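Local coordinates for DegV family protein (Thermus thermophilus, PDB 2DT8), which binds a long-chain fatty acid, held here as palmitic acid in an internal pocket, and also carries a zinc ion, its wider cellular role being unsettled, at residues P27-N31 with A262-S266; A56-T60 with E163-R167; T180-P186 with G199-E204; F215-A219 with S248-V252; R224-L230 with G274-L280. Residue numbers count along the deposited sequence, not the author numbering.

Contact 1 of 5, residues P27-N31 with A262-S266; sequences PLYVN and AVIAS. With PLM (palmitic acid), chain C.
Val30 lays its CG2 methyl on the methyls of a short helix, 3.7 Å from Val263 CG2 and 3.8 Å from Ala262 CB, while its CG1 comes within 3.9 Å of Ser266 OG. It stands in extended backbone (phi/psi -113/130) of the strand segment 29-31, whose axis passes 8.2 Å from that of helix 262-266 at 48° between N-to-C directions. The closest CA pair is Val30 and Val263, 5.9 Å apart, short enough for these compact valines, both chi1 t, to meet through their CG2 methyls. Leu28 also points inward and sets CB 3.9 Å from Val263 CG2; Tyr29, between them, directs its CA-to-CB bond away from the helix and offers its carbonyl, with Tyr29 O 3.8 Å from Val263 CG2. Ser266, chi1 m, spends its hydroxyl inside the helix, OG donating to Ala262 O at 2.8 Å, so it can face Val30 without an unmet polar group. The pair forms part of the fatty-acid pocket: Leu28 CD2 lies 3.6 Å from palmitic acid C2, Val263 CG1 3.8 Å from the same C2, and Ile264 CD1 3.7 Å from C6. Ile48 of helix 45-53 covers Val30 and Ala262, strand 24-32 hydrogen-bonds to strands 35-38 and 60-62, and Asp39 accepts from Val263 N.

Contact 2 of 5, residues A56-T60 with E163-R167; sequences AAFPT and EFLKR
The segment 56-60 runs as an extended, irregular chain, with phi/psi near -57/143 at Ala57, -59/147 at Phe58 and -75/153 at Pro59, whereas 163-167 is regular helix, Arg167 N donating to Glu163 O at 2.9 Å. The backbones stay well apart: the closest CA pair, Phe58 and Phe164, is 8.3 Å, a gap that large side chains must bridge. Phe58 does most of this. With chi1 m and its CA-to-CB bond directed at the helix, it inserts its ring between Phe164 and Arg167. The Phe58 and Phe164 rings stack face to face, centroids 4.3 Å apart and planes at 30°, with Phe58 CE2 3.7 Å from Phe164 CD2. The Arg167 guanidinium lies flat on Phe58, at 25° between planes, and CZ stands 3.8 Å from the Phe58 ring centroid, a cation-pi interaction; Arg167 CD adds a CH-pi contact at 4.1 Å from that centroid. This layered aromatic and cation-pi stack ties the loop between helix 45-53 and strand 60-62 to helix 163-168, away from the zinc site. One helical turn separates Glu163 from Arg167, allowing a salt bridge, Arg167 NE to Glu163 OE2 at 2.8 Å, consistent with holding the guanidinium over the ring. Glu163 CG also approaches Phe58 CZ at 4.1 Å. Pro59 touches Phe164 more loosely, CD to CE2 4.4 Å, and its ring packs against Ile48 and Val52 of helix 45-53.

Contact 3 of 5, residues T180-P186 with G199-E204; sequences TLLNLKP and GRARGE
Two backbone hydrogen bonds join the segments, Lys185 N to Ala201 O at 2.8 Å and Ala201 N to Lys185 O at 2.9 Å, making Lys185 and Ala201 an antiparallel hydrogen-bonded pair with CA atoms 5.2 Å apart. Pro186 faces Arg200 in the next, non-hydrogen-bonded pair (CA-CA 4.6 Å), where proline's missing NH costs nothing. A water accepts from Gly203 N at 2.9 Å and donates to Asn183 O at 3.0 Å, linking the loops beyond the strands. Leu181 to Leu184 form a type II' turn, closed by Leu184 N to Leu181 O at 2.9 Å. The aliphatic part of Arg200 (chi1 m) packs with CD 3.6 Å from Leu181 CD1 and CB 4.0 Å from Leu184 CD1. Lys185 CG rests 3.7 Å from Gly203 C, and Gly203, with its positive phi of 95°, is the N-cap of the following helix. The contact forms the open end of the hairpin of strands 185-191 and 194-201, with Ala201, small and buried, packed against Lys206 and Ala207 of helix 204-219.

Contact 4 of 5, residues F215-A219 with S248-V252; sequences FRAWA and SGLPV
Leu250 CD1 fills the hollow beside helix segment 215-219, 3.3 Å from Phe215 CE2, 3.7 Å from Ala219 CB and 4.0 Å from Arg216 CG. Its m,t rotamer extends it to the helix, and Ala219, small and one turn after Phe215, lets it come close although the nearest CA atoms, of Ala219 and Leu250, are 7.6 Å apart. Val252 CG2 adds a contact at the edge of the Phe215 ring, 4.2 Å from CZ. Outside this centre Arg216 runs its long chain along the surface: NH2 donates to Ser248 O at 2.9 Å, NH1 only weakly to the same Ser248 O at 3.2 Å, and Ser248 CB lies over one guanidinium face. Ser248 OG accepts from Leu250 N at 3.2 Å, forming an ST turn, while also bonding to Val245 O. Gly249 takes phi 88°, a positive value that suits glycine just after helix 236-247, and Pro251 centres an inverse gamma turn. The arrangement is a helix-to-strand connection, leading from helix 236-247 into strand 252-259 and packed on the C-terminal part of helix 204-219.

Contact 5 of 5, residues R224-L230 with G274-L280; sequences RIRAYFL and GFYAYSL. With PLM (palmitic acid), chain C.
At one end of this antiparallel strand pair lies the tail of the bound palmitic acid, its terminal carbon CG 3.4 Å from Leu230 CD1 and 3.6 Å from Tyr276 CD2. The N-to-C directions of strands 225-230 and 274-279 are 161° apart, close to antiparallel, axes 4.5 Å apart. Hydrogen-bonded pairs Arg226-Tyr278, Tyr228-Tyr276 and Leu230-Gly274 (Arg226 N to Tyr278 O 2.9 Å, Tyr228 N to Tyr276 O 2.6 Å, Leu230 N to Gly274 O 2.9 Å) alternate with Ile225-Ser279, Ala227-Ala277 and Phe229-Phe275. At Gly274 (phi/psi 164/-162) a CB would jam against the preceding carbonyl O, so glycine fits. These are the central strands of a four-stranded mixed sheet. Ile225, Ala227, Phe229 and Phe275 share a face covered by helices 204-219 and 236-247; Phe275 (chi1 p) sets CB 3.8 Å from the Phe229 (chi1 m) ring centroid. The other face, with Tyr228 and Leu230, meets helix 120-135. There Arg226 NH1 donates to Tyr278 OH (chi1 p) at 2.9 Å and bridges to Glu131, and a water lies 2.8 Å from Tyr228 OH and 2.6 Å from Tyr278 OH.

Overall arrangement
Palmitic acid connects contact 1 with contact 5: the two do not touch, with centres 23 Å apart on opposite sides of the chain's centre, yet one meets the carboxyl end of the ligand and the other its methyl end. Ser93 and Thr61 hydrogen-bond to the fatty acid. Contact 2 adjoins contact 1, centres 12 Å apart, through a probable hydrogen bond from Asn31 N to Thr60 O at 2.7 Å. Contacts 4 and 5 also touch, centres 10 Å apart, where Ile225 N lies 3.0 Å from Pro251 O and Phe215 packs on Phe275. Contact 3 stands apart, its centre over 20 Å from each of the others.

Contact 1 of 5, residues P27-N31 with A262-S266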
# COMPACT_ATOMS: atom_id res chain seq x y z
N PRO A 27 -11.58 -5.05 -6.53
CA PRO A 27 -11.84 -3.88 -5.68
C PRO A 27 -12.28 -4.10 -4.25
O PRO A 27 -12.92 -5.10 -3.93
CB PRO A 27 -12.92 -3.13 -6.47
CG PRO A 27 -13.72 -4.24 -7.06
CD PRO A 27 -12.63 -5.21 -7.55
N LEU A 28 -11.89 -3.16 -3.40
CA LEU A 28 -12.35 -3.12 -2.02
C LEU A 28 -13.37 -1.97 -2.03
O LEU A 28 -13.49 -1.25 -3.04
CB LEU A 28 -11.22 -2.84 -1.02
CG LEU A 28 -10.59 -4.15 -0.51
CD1 LEU A 28 -9.58 -4.68 -1.53
CD2 LEU A 28 -9.93 -3.92 0.84
N TYR A 29 -14.10 -1.80 -0.93
CA TYR A 29 -15.15 -0.80 -0.88
C TYR A 29 -15.09 0.13 0.31
O TYR A 29 -14.58 -0.22 1.37
CB TYR A 29 -16.52 -1.50 -0.85
CG TYR A 29 -16.65 -2.59 -1.88
CD1 TYR A 29 -16.14 -3.87 -1.63
CD2 TYR A 29 -17.24 -2.33 -3.10
CE1 TYR A 29 -16.22 -4.87 -2.60
CE2 TYR A 29 -17.32 -3.33 -4.08
CZ TYR A 29 -16.81 -4.58 -3.82
OH TYR A 29 -16.89 -5.56 -4.78
N VAL A 30 -15.66 1.31 0.10
CA VAL A 30 -15.76 2.33 1.11
C VAL A 30 -17.25 2.47 1.44
O VAL A 30 -18.08 2.61 0.53
CB VAL A 30 -15.23 3.69 0.60
CG1 VAL A 30 -15.43 4.75 1.66
CG2 VAL A 30 -13.77 3.57 0.23
N ASN A 31 -17.56 2.43 2.73
CA ASN A 31 -18.93 2.58 3.22
C ASN A 31 -19.02 4.00 3.77
O ASN A 31 -18.36 4.33 4.76
CB ASN A 31 -19.19 1.54 4.32
CG ASN A 31 -18.88 0.14 3.86
OD1 ASN A 31 -19.37 -0.30 2.81
ND2 ASN A 31 -18.07 -0.58 4.63
N ALA A 262 -9.02 5.58 -1.83
CA ALA A 262 -10.02 5.94 -0.84
C ALA A 262 -10.06 4.93 0.30
O ALA A 262 -10.28 5.29 1.46
CB ALA A 262 -11.38 6.02 -1.50
N VAL A 263 -9.83 3.65 0.00
CA VAL A 263 -9.85 2.65 1.07
C VAL A 263 -8.70 2.86 2.05
O VAL A 263 -8.91 2.87 3.26
CB VAL A 263 -9.86 1.21 0.50
CG1 VAL A 263 -9.58 0.19 1.60
CG2 VAL A 263 -11.23 0.92 -0.12
N ILE A 264 -7.48 3.06 1.54
CA ILE A 264 -6.37 3.30 2.45
C ILE A 264 -6.55 4.63 3.19
O ILE A 264 -6.34 4.71 4.40
CB ILE A 264 -5.02 3.32 1.70
CG1 ILE A 264 -4.74 1.96 1.08
CG2 ILE A 264 -3.89 3.71 2.67
CD1 ILE A 264 -4.51 0.84 2.08
N ALA A 265 -6.97 5.67 2.47
CA ALA A 265 -7.15 6.99 3.07
C ALA A 265 -8.22 7.00 4.17
O ALA A 265 -8.17 7.84 5.07
CB ALA A 265 -7.50 8.01 2.00
N SER A 266 -9.19 6.10 4.08
CA SER A 266 -10.26 6.00 5.09
C SER A 266 -9.68 5.63 6.45
O SER A 266 -10.29 5.89 7.50
CB SER A 266 -11.29 4.94 4.70
OG SER A 266 -12.08 5.36 3.60
C1 PLM C . -10.63 -3.61 4.67
O1 PLM C . -10.34 -4.91 4.80
O2 PLM C . -11.74 -3.21 4.98
C2 PLM C . -9.58 -2.65 4.16
C3 PLM C . -8.69 -2.22 5.34
C4 PLM C . -7.64 -1.20 4.86
C5 PLM C . -6.74 -0.83 6.04
C6 PLM C . -5.63 0.11 5.58
C7 PLM C . -4.79 0.49 6.78
C8 PLM C . -3.56 1.25 6.32
C9 PLM C . -2.59 1.32 7.50
CA PLM C . -1.67 2.52 7.33
CB PLM C . -0.51 2.09 6.45
CC PLM C . -0.63 2.79 5.11
CD PLM C . 0.65 3.56 4.84
CE PLM C . 0.46 4.40 3.58
CF PLM C . 1.70 5.28 3.35
CG PLM C . 2.81 4.44 2.72

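Contact 2 of 5, residues A56-T60 with E163-R167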
# COMPACT_ATOMS: atom_id res chain seq x y z
N ALA A 56 -20.45 14.07 8.94
CA ALA A 56 -20.92 12.74 8.64
C ALA A 56 -20.10 11.69 9.39
O ALA A 56 -18.97 11.95 9.83
CB ALA A 56 -20.87 12.49 7.15
N ALA A 57 -20.79 10.69 9.42
CA ALA A 57 -20.29 9.47 10.02
C ALA A 57 -18.99 9.02 9.36
O ALA A 57 -18.79 9.16 8.16
CB ALA A 57 -21.36 8.37 9.98
N PHE A 58 -18.11 8.49 10.23
CA PHE A 58 -16.84 8.03 9.70
C PHE A 58 -17.01 6.94 8.64
O PHE A 58 -17.95 6.16 8.66
CB PHE A 58 -15.30 7.51 10.45
CG PHE A 58 -14.50 8.63 11.03
CD1 PHE A 58 -15.11 9.80 11.45
CD2 PHE A 58 -13.13 8.48 11.23
CE1 PHE A 58 -14.37 10.81 12.03
CE2 PHE A 58 -12.39 9.49 11.82
CZ PHE A 58 -13.01 10.66 12.23
N PRO A 59 -16.07 6.99 7.68
CA PRO A 59 -16.10 5.97 6.65
C PRO A 59 -15.58 4.65 7.22
O PRO A 59 -14.81 4.62 8.18
CB PRO A 59 -15.12 6.33 5.46
CG PRO A 59 -14.02 7.03 6.22
CD PRO A 59 -14.80 7.87 7.18
N THR A 60 -16.08 3.57 6.60
CA THR A 60 -15.62 2.27 7.03
C THR A 60 -15.29 1.65 5.67
O THR A 60 -15.61 2.19 4.62
CB THR A 60 -16.52 1.33 7.89
OG1 THR A 60 -17.74 1.09 7.18
CG2 THR A 60 -16.85 2.04 9.21
N GLU A 163 -6.57 9.97 14.53
CA GLU A 163 -7.97 9.60 14.73
C GLU A 163 -8.56 8.58 13.77
O GLU A 163 -9.38 7.74 14.18
CB GLU A 163 -8.85 10.85 14.76
CG GLU A 163 -10.28 10.64 15.28
CD GLU A 163 -10.35 10.20 16.73
OE1 GLU A 163 -9.40 10.45 17.50
OE2 GLU A 163 -11.39 9.61 17.11
N PHE A 164 -8.19 8.63 12.49
CA PHE A 164 -8.73 7.65 11.56
C PHE A 164 -8.13 6.27 11.80
O PHE A 164 -8.82 5.24 11.66
CB PHE A 164 -8.50 8.09 10.11
CG PHE A 164 -9.38 9.23 9.68
CD1 PHE A 164 -9.20 10.51 10.20
CD2 PHE A 164 -10.40 9.03 8.76
CE1 PHE A 164 -10.02 11.57 9.81
CE2 PHE A 164 -11.22 10.08 8.36
CZ PHE A 164 -11.03 11.35 8.88
N LEU A 165 -6.86 6.23 12.18
CA LEU A 165 -6.20 4.97 12.47
C LEU A 165 -6.85 4.37 13.72
O LEU A 165 -7.11 3.17 13.80
CB LEU A 165 -4.70 5.20 12.65
CG LEU A 165 -3.91 5.34 11.35
CD1 LEU A 165 -2.51 5.84 11.65
CD2 LEU A 165 -3.86 4.01 10.64
N LYS A 166 -7.04 5.26 14.70
CA LYS A 166 -7.69 4.80 15.91
C LYS A 166 -9.12 4.26 15.79
O LYS A 166 -9.45 3.19 16.28
CB LYS A 166 -7.70 6.00 16.86
CG LYS A 166 -8.49 5.73 18.14
CD LYS A 166 -8.53 6.97 19.02
CE LYS A 166 -9.42 6.75 20.23
NZ LYS A 166 -9.24 7.84 21.23
N ARG A 167 -9.92 5.01 15.09
CA ARG A 167 -11.30 4.59 14.89
C ARG A 167 -11.50 3.40 13.96
O ARG A 167 -12.43 2.62 14.11
CB ARG A 167 -12.21 5.74 14.36
CG ARG A 167 -12.41 6.83 15.38
CD ARG A 167 -13.69 7.57 15.12
NE ARG A 167 -13.68 8.89 15.71
CZ ARG A 167 -14.53 9.86 15.39
NH1 ARG A 167 -15.58 9.58 14.63
NH2 ARG A 167 -14.31 11.10 15.81

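Contact 3 of 5, residues T180-P186 with G199-E204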
# COMPACT_ATOMS: atom_id res chain seq x y z
N THR A 180 0.73 10.68 24.03
CA THR A 180 2.08 11.19 24.15
C THR A 180 2.50 12.11 23.00
O THR A 180 3.55 12.75 23.03
CB THR A 180 3.10 10.14 24.24
OG1 THR A 180 3.20 9.45 22.99
CG2 THR A 180 2.90 9.12 25.35
N LEU A 181 1.61 12.15 22.00
CA LEU A 181 1.93 12.95 20.83
C LEU A 181 1.73 14.46 20.86
O LEU A 181 2.40 15.22 20.17
CB LEU A 181 1.00 12.48 19.64
CG LEU A 181 1.33 13.07 18.27
CD1 LEU A 181 2.77 12.78 17.84
CD2 LEU A 181 0.43 12.54 17.16
N LEU A 182 0.77 14.85 21.72
CA LEU A 182 0.48 16.27 21.80
C LEU A 182 0.26 16.94 20.44
O LEU A 182 -0.58 16.53 19.65
CB LEU A 182 1.46 16.90 22.80
CG LEU A 182 1.20 16.44 24.24
CD1 LEU A 182 2.39 16.74 25.13
CD2 LEU A 182 -0.04 17.14 24.76
N ASN A 183 0.87 17.94 20.16
CA ASN A 183 0.94 18.75 18.96
C ASN A 183 2.04 18.41 17.96
O ASN A 183 2.15 19.00 16.89
CB ASN A 183 0.92 20.19 19.38
CG ASN A 183 -0.36 20.62 20.08
OD1 ASN A 183 -1.46 20.28 19.65
ND2 ASN A 183 -0.22 21.37 21.17
N LEU A 184 2.83 17.40 18.37
CA LEU A 184 3.93 17.01 17.50
C LEU A 184 3.51 16.22 16.22
O LEU A 184 2.36 15.76 16.19
CB LEU A 184 4.96 16.06 18.24
CG LEU A 184 5.71 16.66 19.43
CD1 LEU A 184 6.35 15.53 20.22
CD2 LEU A 184 6.76 17.63 18.92
N LYS A 185 4.36 16.11 15.20
CA LYS A 185 3.98 15.38 13.98
C LYS A 185 4.48 13.96 14.13
O LYS A 185 5.65 13.74 14.44
CB LYS A 185 4.61 16.00 12.73
CG LYS A 185 4.34 17.49 12.57
CD LYS A 185 2.86 17.84 12.64
CE LYS A 185 2.67 19.35 12.53
NZ LYS A 185 1.24 19.74 12.62
N PRO A 186 3.61 12.96 13.92
CA PRO A 186 4.00 11.56 14.06
C PRO A 186 4.66 10.99 12.82
O PRO A 186 4.29 11.33 11.69
CB PRO A 186 2.68 10.87 14.35
CG PRO A 186 1.73 11.63 13.46
CD PRO A 186 2.16 13.08 13.66
N GLY A 199 8.94 7.58 15.58
CA GLY A 199 9.39 8.92 15.89
C GLY A 199 8.34 10.02 15.84
O GLY A 199 7.23 9.82 15.36
N ARG A 200 8.72 11.19 16.35
CA ARG A 200 7.87 12.37 16.39
C ARG A 200 8.76 13.59 16.18
O ARG A 200 9.91 13.60 16.60
CB ARG A 200 7.16 12.49 17.74
CG ARG A 200 6.13 11.42 17.99
CD ARG A 200 5.69 11.46 19.44
NE ARG A 200 6.81 11.19 20.34
CZ ARG A 200 6.73 11.22 21.66
NH1 ARG A 200 5.58 11.50 22.25
NH2 ARG A 200 7.80 10.96 22.40
N ALA A 201 8.22 14.63 15.55
CA ALA A 201 9.01 15.82 15.29
C ALA A 201 8.18 17.10 15.42
O ALA A 201 6.97 17.11 15.24
CB ALA A 201 9.62 15.75 13.89
N ARG A 202 8.83 18.15 15.87
CA ARG A 202 8.17 19.44 15.88
C ARG A 202 8.25 20.13 14.50
O ARG A 202 9.23 20.76 14.13
CB ARG A 202 8.85 20.41 16.92
CG ARG A 202 8.23 21.78 17.04
CD ARG A 202 8.95 22.66 18.05
NE ARG A 202 8.04 23.58 18.72
CZ ARG A 202 7.48 24.20 17.66
NH1 ARG A 202 8.06 24.83 16.65
NH2 ARG A 202 6.18 24.37 17.89
N GLY A 203 7.03 20.06 13.89
CA GLY A 203 6.91 20.63 12.56
C GLY A 203 7.08 19.66 11.39
O GLY A 203 7.77 18.65 11.48
N GLU A 204 6.41 20.05 10.29
CA GLU A 204 6.50 19.20 9.11
C GLU A 204 7.93 18.97 8.56
O GLU A 204 8.32 17.88 8.15
CB GLU A 204 5.57 19.76 7.97
CG GLU A 204 5.57 19.04 6.63
CD GLU A 204 4.97 19.88 5.51
OE1 GLU A 204 3.73 20.10 5.54
OE2 GLU A 204 5.72 20.33 4.63
O HOH W 1 4.62 19.96 15.41

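Contact 4 of 5, residues F215-A219 with S248-V252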
# COMPACT_ATOMS: atom_id res chain seq x y z
N PHE A 215 15.73 6.89 6.15
CA PHE A 215 15.96 6.40 4.80
C PHE A 215 17.44 6.22 4.48
O PHE A 215 17.83 5.20 3.91
CB PHE A 215 15.35 7.36 3.78
CG PHE A 215 15.52 6.91 2.36
CD1 PHE A 215 14.98 5.70 1.92
CD2 PHE A 215 16.21 7.70 1.44
CE1 PHE A 215 15.12 5.28 0.60
CE2 PHE A 215 16.35 7.29 0.11
CZ PHE A 215 15.81 6.08 -0.30
N ARG A 216 18.25 7.21 4.84
CA ARG A 216 19.68 7.10 4.58
C ARG A 216 20.27 5.90 5.33
O ARG A 216 21.10 5.17 4.78
CB ARG A 216 20.40 8.39 5.01
CG ARG A 216 20.22 9.55 4.04
CD ARG A 216 20.98 10.77 4.54
NE ARG A 216 20.85 11.94 3.66
CZ ARG A 216 21.52 12.09 2.52
NH1 ARG A 216 22.37 11.17 2.11
NH2 ARG A 216 21.33 13.19 1.79
N ALA A 217 19.85 5.71 6.57
CA ALA A 217 20.33 4.58 7.37
C ALA A 217 19.96 3.26 6.69
O ALA A 217 20.79 2.36 6.57
CB ALA A 217 19.74 4.63 8.77
N TRP A 218 18.71 3.16 6.24
CA TRP A 218 18.25 1.95 5.56
C TRP A 218 18.94 1.76 4.20
O TRP A 218 19.25 0.62 3.80
CB TRP A 218 16.73 2.02 5.32
CG TRP A 218 16.21 0.92 4.45
CD1 TRP A 218 15.82 -0.33 4.85
CD2 TRP A 218 16.08 0.95 3.03
NE1 TRP A 218 15.46 -1.08 3.76
CE2 TRP A 218 15.61 -0.32 2.62
CE3 TRP A 218 16.31 1.92 2.05
CZ2 TRP A 218 15.38 -0.65 1.29
CZ3 TRP A 218 16.08 1.60 0.71
CH2 TRP A 218 15.61 0.32 0.35
N ALA A 219 19.19 2.86 3.50
CA ALA A 219 19.79 2.84 2.16
C ALA A 219 21.25 2.41 2.06
O ALA A 219 21.73 2.09 0.96
CB ALA A 219 19.63 4.22 1.51
N SER A 248 19.21 13.76 -2.24
CA SER A 248 20.01 13.20 -1.16
C SER A 248 21.34 12.63 -1.62
O SER A 248 22.24 12.40 -0.81
CB SER A 248 19.23 12.09 -0.45
OG SER A 248 19.06 10.99 -1.33
N GLY A 249 21.47 12.39 -2.92
CA GLY A 249 22.70 11.81 -3.43
C GLY A 249 22.63 10.29 -3.40
O GLY A 249 23.58 9.62 -3.79
N LEU A 250 21.52 9.74 -2.91
CA LEU A 250 21.35 8.29 -2.87
C LEU A 250 20.94 7.90 -4.30
O LEU A 250 20.37 8.71 -5.02
CB LEU A 250 20.28 7.88 -1.85
CG LEU A 250 20.71 8.17 -0.41
CD1 LEU A 250 19.61 7.78 0.55
CD2 LEU A 250 21.99 7.41 -0.08
N PRO A 251 21.23 6.65 -4.72
CA PRO A 251 20.90 6.18 -6.06
C PRO A 251 19.45 5.74 -6.29
O PRO A 251 19.17 4.56 -6.50
CB PRO A 251 21.89 5.05 -6.28
CG PRO A 251 22.01 4.45 -4.91
CD PRO A 251 22.04 5.66 -3.99
N VAL A 252 18.54 6.70 -6.27
CA VAL A 252 17.11 6.43 -6.47
C VAL A 252 16.81 6.54 -7.97
O VAL A 252 16.77 7.64 -8.53
CB VAL A 252 16.26 7.44 -5.68
CG1 VAL A 252 14.78 7.13 -5.82
CG2 VAL A 252 16.67 7.40 -4.22

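Contact 5 of 5, residues R224-L230 with G274-L280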
# COMPACT_ATOMS: atom_id res chain seq x y z
N ARG A 224 20.92 0.37 -6.22
CA ARG A 224 19.75 0.70 -7.01
C ARG A 224 18.55 0.71 -6.09
O ARG A 224 18.18 -0.33 -5.53
CB ARG A 224 19.52 -0.33 -8.11
CG ARG A 224 20.66 -0.50 -9.10
CD ARG A 224 20.31 -1.57 -10.12
NE ARG A 224 19.12 -1.21 -10.89
CZ ARG A 224 18.48 -2.04 -11.71
NH1 ARG A 224 18.89 -3.29 -11.87
NH2 ARG A 224 17.41 -1.61 -12.38
N ILE A 225 17.93 1.87 -5.94
CA ILE A 225 16.77 1.99 -5.07
C ILE A 225 15.58 2.52 -5.87
O ILE A 225 15.73 3.42 -6.70
CB ILE A 225 17.04 2.98 -3.92
CG1 ILE A 225 18.22 2.47 -3.07
CG2 ILE A 225 15.77 3.16 -3.08
CD1 ILE A 225 18.76 3.48 -2.08
N ARG A 226 14.41 1.94 -5.63
CA ARG A 226 13.17 2.37 -6.26
C ARG A 226 12.27 2.84 -5.13
O ARG A 226 12.06 2.13 -4.15
CB ARG A 226 12.52 1.22 -7.03
CG ARG A 226 13.29 0.80 -8.28
CD ARG A 226 12.73 -0.46 -8.90
NE ARG A 226 13.35 -0.74 -10.20
CZ ARG A 226 13.18 -1.86 -10.89
NH1 ARG A 226 12.41 -2.83 -10.42
NH2 ARG A 226 13.77 -2.00 -12.07
N ALA A 227 11.74 4.06 -5.27
CA ALA A 227 10.89 4.65 -4.25
C ALA A 227 9.48 4.94 -4.78
O ALA A 227 9.28 5.27 -5.95
CB ALA A 227 11.52 5.92 -3.73
N TYR A 228 8.53 4.85 -3.83
CA TYR A 228 7.16 5.07 -4.24
C TYR A 228 6.50 6.05 -3.21
O TYR A 228 6.35 5.74 -2.04
CB TYR A 228 6.43 3.70 -4.25
CG TYR A 228 7.11 2.82 -5.24
CD1 TYR A 228 8.27 2.14 -4.88
CD2 TYR A 228 6.62 2.70 -6.54
CE1 TYR A 228 8.93 1.34 -5.80
CE2 TYR A 228 7.28 1.90 -7.46
CZ TYR A 228 8.43 1.23 -7.10
OH TYR A 228 9.10 0.45 -8.02
N PHE A 229 6.14 7.22 -3.76
CA PHE A 229 5.60 8.24 -2.87
C PHE A 229 4.08 8.29 -2.91
O PHE A 229 3.47 8.12 -3.96
CB PHE A 229 6.18 9.60 -3.28
CG PHE A 229 7.66 9.69 -3.12
CD1 PHE A 229 8.51 9.15 -4.09
CD2 PHE A 229 8.21 10.25 -1.98
CE1 PHE A 229 9.90 9.17 -3.91
CE2 PHE A 229 9.60 10.28 -1.79
CZ PHE A 229 10.44 9.74 -2.76
N LEU A 230 3.50 8.55 -1.75
CA LEU A 230 2.05 8.57 -1.58
C LEU A 230 1.55 9.75 -0.76
O LEU A 230 2.22 10.25 0.13
CB LEU A 230 1.62 7.29 -0.84
CG LEU A 230 1.95 5.99 -1.58
CD1 LEU A 230 2.04 4.83 -0.59
CD2 LEU A 230 0.89 5.74 -2.64
N GLY A 274 4.15 10.10 2.53
CA GLY A 274 5.28 9.25 2.89
C GLY A 274 5.69 8.52 1.61
O GLY A 274 5.32 8.89 0.50
N PHE A 275 6.46 7.44 1.85
CA PHE A 275 6.93 6.69 0.70
C PHE A 275 7.40 5.28 1.09
O PHE A 275 7.79 5.02 2.21
CB PHE A 275 7.97 7.31 -0.26
CG PHE A 275 9.30 7.43 0.42
CD1 PHE A 275 9.52 8.48 1.31
CD2 PHE A 275 10.30 6.51 0.15
CE1 PHE A 275 10.76 8.61 1.92
CE2 PHE A 275 11.54 6.65 0.77
CZ PHE A 275 11.77 7.69 1.66
N TYR A 276 7.27 4.40 0.09
CA TYR A 276 7.74 3.04 0.32
C TYR A 276 8.97 2.98 -0.59
O TYR A 276 9.13 3.77 -1.51
CB TYR A 276 6.69 2.07 -0.31
CG TYR A 276 5.96 1.34 0.75
CD1 TYR A 276 6.52 0.19 1.31
CD2 TYR A 276 4.70 1.77 1.18
CE1 TYR A 276 5.84 -0.50 2.30
CE2 TYR A 276 4.02 1.07 2.16
CZ TYR A 276 4.58 -0.07 2.71
OH TYR A 276 3.91 -0.76 3.70
N ALA A 277 9.81 1.99 -0.26
CA ALA A 277 11.01 1.83 -1.08
C ALA A 277 11.78 0.38 -0.99
O ALA A 277 11.57 -0.29 0.01
CB ALA A 277 12.25 2.82 -0.84
N TYR A 278 12.49 -0.05 -2.02
CA TYR A 278 13.22 -1.32 -1.95
C TYR A 278 14.41 -1.19 -2.89
O TYR A 278 14.49 -0.22 -3.65
CB TYR A 278 12.38 -2.54 -2.34
CG TYR A 278 12.06 -2.69 -3.80
CD1 TYR A 278 10.94 -2.06 -4.36
CD2 TYR A 278 12.85 -3.49 -4.63
CE1 TYR A 278 10.63 -2.22 -5.69
CE2 TYR A 278 12.54 -3.66 -5.98
CZ TYR A 278 11.42 -3.02 -6.51
OH TYR A 278 11.11 -3.16 -7.83
N SER A 279 15.33 -2.13 -2.81
CA SER A 279 16.51 -2.09 -3.67
C SER A 279 16.68 -3.39 -4.41
O SER A 279 16.08 -4.41 -4.05
CB SER A 279 17.76 -1.79 -2.84
OG SER A 279 18.03 -2.85 -1.93
N LEU A 280 17.51 -3.36 -5.45
CA LEU A 280 17.75 -4.56 -6.24
C LEU A 280 19.12 -4.51 -6.90
O LEU A 280 19.82 -3.49 -6.74
CB LEU A 280 16.67 -4.72 -7.32
CG LEU A 280 16.58 -3.69 -8.44
CD1 LEU A 280 15.65 -4.21 -9.52
CD2 LEU A 280 16.09 -2.35 -7.91
OXT LEU A 280 19.47 -5.51 -7.57
C1 PLM C . -10.63 -3.61 4.67
O1 PLM C . -10.34 -4.91 4.80
O2 PLM C . -11.74 -3.21 4.98
C2 PLM C . -9.58 -2.65 4.16
C3 PLM C . -8.69 -2.22 5.34
C4 PLM C . -7.64 -1.20 4.86
C5 PLM C . -6.74 -0.83 6.04
C6 PLM C . -5.63 0.11 5.58
C7 PLM C . -4.79 0.49 6.78
C8 PLM C . -3.56 1.25 6.32
C9 PLM C . -2.59 1.32 7.50
CA PLM C . -1.67 2.52 7.33
CB PLM C . -0.51 2.09 6.45
CC PLM C . -0.63 2.79 5.11
CD PLM C . 0.65 3.56 4.84
CE PLM C . 0.46 4.40 3.58
CF PLM C . 1.70 5.28 3.35
CG PLM C . 2.81 4.44 2.72
O HOH W 2 20.88 -2.34 -4.56
O HOH W 3 8.75 -2.30 -8.46